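Local structure of D-isomer specific 2-hydroxyacid dehydrogenase family protein (5TX7) at residues V154-T159 with F183-R188. The protein probably catalyses the NAD-dependent interconversion of D-2-hydroxyacids and 2-oxoacids. Sequence-based numbering, arbitrary orientation.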
# COMPACT_ATOMS: atom_id res chain seq x y z
N VAL A 154 6.83 -15.03 -9.97
CA VAL A 154 7.82 -16.09 -10.09
C VAL A 154 7.71 -16.97 -8.86
O VAL A 154 8.21 -16.63 -7.80
CB VAL A 154 9.25 -15.49 -10.22
CG1 VAL A 154 10.31 -16.58 -10.34
CG2 VAL A 154 9.34 -14.56 -11.42
N GLY A 155 7.04 -18.11 -9.02
CA GLY A 155 6.79 -19.05 -7.90
C GLY A 155 5.36 -18.86 -7.44
O GLY A 155 4.96 -17.74 -7.15
N PHE A 156 4.57 -19.94 -7.40
CA PHE A 156 3.12 -19.83 -7.20
C PHE A 156 2.65 -20.76 -6.08
O PHE A 156 1.64 -21.47 -6.21
CB PHE A 156 2.38 -20.09 -8.53
CG PHE A 156 1.08 -19.34 -8.68
CD1 PHE A 156 0.98 -17.98 -8.38
CD2 PHE A 156 -0.06 -19.99 -9.19
CE1 PHE A 156 -0.22 -17.30 -8.54
CE2 PHE A 156 -1.24 -19.31 -9.37
CZ PHE A 156 -1.33 -17.96 -9.04
N GLY A 157 3.38 -20.73 -4.97
CA GLY A 157 2.90 -21.27 -3.70
C GLY A 157 1.90 -20.31 -3.07
O GLY A 157 1.35 -19.44 -3.74
N ASN A 158 1.70 -20.44 -1.76
CA ASN A 158 0.67 -19.67 -1.05
C ASN A 158 0.84 -18.14 -1.16
O ASN A 158 -0.14 -17.43 -1.39
CB ASN A 158 0.64 -20.03 0.44
CG ASN A 158 0.23 -21.48 0.70
OD1 ASN A 158 0.87 -22.18 1.47
ND2 ASN A 158 -0.83 -21.93 0.06
N THR A 159 2.07 -17.66 -1.01
CA THR A 159 2.34 -16.22 -1.00
C THR A 159 2.10 -15.64 -2.40
O THR A 159 1.34 -14.69 -2.57
CB THR A 159 3.77 -15.93 -0.52
OG1 THR A 159 3.94 -16.46 0.78
CG2 THR A 159 4.02 -14.47 -0.42
N PHE A 183 -1.76 -24.91 -10.61
CA PHE A 183 -2.90 -24.41 -9.83
C PHE A 183 -3.59 -23.32 -10.63
O PHE A 183 -2.96 -22.33 -10.98
CB PHE A 183 -2.44 -23.82 -8.48
CG PHE A 183 -3.55 -23.18 -7.69
CD1 PHE A 183 -4.46 -23.97 -6.98
CD2 PHE A 183 -3.72 -21.79 -7.67
CE1 PHE A 183 -5.52 -23.40 -6.28
CE2 PHE A 183 -4.76 -21.21 -6.95
CZ PHE A 183 -5.67 -22.02 -6.27
N ASP A 184 -4.88 -23.50 -10.89
CA ASP A 184 -5.69 -22.51 -11.61
C ASP A 184 -6.57 -21.73 -10.62
O ASP A 184 -7.47 -22.32 -10.01
CB ASP A 184 -6.55 -23.19 -12.67
CG ASP A 184 -7.36 -22.20 -13.51
OD1 ASP A 184 -6.78 -21.19 -13.97
OD2 ASP A 184 -8.57 -22.45 -13.73
N PRO A 185 -6.32 -20.42 -10.44
CA PRO A 185 -7.15 -19.61 -9.55
C PRO A 185 -8.48 -19.22 -10.18
O PRO A 185 -8.67 -19.39 -11.39
CB PRO A 185 -6.30 -18.38 -9.29
CG PRO A 185 -5.49 -18.24 -10.51
CD PRO A 185 -5.26 -19.60 -11.06
N ASP A 186 -9.38 -18.70 -9.36
CA ASP A 186 -10.74 -18.37 -9.80
C ASP A 186 -10.86 -16.87 -10.11
O ASP A 186 -11.69 -16.17 -9.52
CB ASP A 186 -11.77 -18.81 -8.74
N TYR A 187 -9.99 -16.38 -11.00
CA TYR A 187 -10.06 -15.00 -11.49
C TYR A 187 -9.39 -14.89 -12.86
O TYR A 187 -8.48 -15.66 -13.19
CB TYR A 187 -9.46 -13.99 -10.49
CG TYR A 187 -7.98 -14.19 -10.18
CD1 TYR A 187 -7.00 -13.80 -11.08
CD2 TYR A 187 -7.58 -14.79 -8.97
CE1 TYR A 187 -5.66 -14.01 -10.81
CE2 TYR A 187 -6.24 -14.98 -8.69
CZ TYR A 187 -5.29 -14.59 -9.62
OH TYR A 187 -3.98 -14.78 -9.36
N ARG A 188 -9.82 -13.91 -13.63
CA ARG A 188 -9.24 -13.63 -14.93
C ARG A 188 -9.05 -12.12 -15.08
O ARG A 188 -9.76 -11.37 -14.43
CB ARG A 188 -10.17 -14.19 -16.02
CG ARG A 188 -10.30 -15.71 -16.00
CD ARG A 188 -8.97 -16.41 -16.28
NE ARG A 188 -9.13 -17.86 -16.38
CZ ARG A 188 -8.93 -18.75 -15.41
NH1 ARG A 188 -8.55 -18.40 -14.17
NH2 ARG A 188 -9.13 -20.05 -15.69
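Phe156 pushes its ring edge-first against Phe183, Pro185 and Tyr187, a compact example of how the glycine-rich turn of a Rossmann fold is packed against the loop that follows the next strand. The turn links strand 150-154 to helix 158-169, with Gly155 and Gly157 in a GxGxxG pattern consistent with dinucleotide binding; the loop runs between strands 173-177 and 190-192. Gly155 follows the strand, Phe156 sends its side chain to the loop and Gly157 takes the N-cap of the helix.

The buried part of the contact is made by Phe156 and Pro185, with Phe183 at the outer edge of the packing. CE2 of Phe156 lies 3.8 Å from the carbonyl O of Phe183, which sits in the plane of the Phe156 ring, and 3.9 Å from CD2 of Phe183. CE2 comes in at the edge of the Phe183 ring, whereas that CD2 stands off the Phe156 plane, beside its rim; the two side chains cross at about a right angle. Pro185 CD adds a looser touch. Tyr187, its CG between the backbone N and the carbonyl carbon (chi1 61°), comes from the opposite direction and brings OH to 4.2 Å from Phe156 CZ, while Pro185 CG lies over one face of its ring. No hydrogen bond joins the two segments. Phe190 of the adjoining strand meets the Phe156 ring with nearly parallel planes, while Arg161 makes a cation-pi contact with Phe183.

Beyond Phe183, toward solvent, the packing gives way to polar links within the loop. Exposed Arg188 folds back over it, NH1 reaching both Pro185 O (3.0 Å) and Tyr187 O (2.9 Å), which ties the guanidinium to the backbone. Its NH2 forms a salt bridge with Asp184, where OD2 accepts through its syn lone pair, in the guanidinium plane, at 3.1 Å from NH2 and an N-H...O angle of 170°.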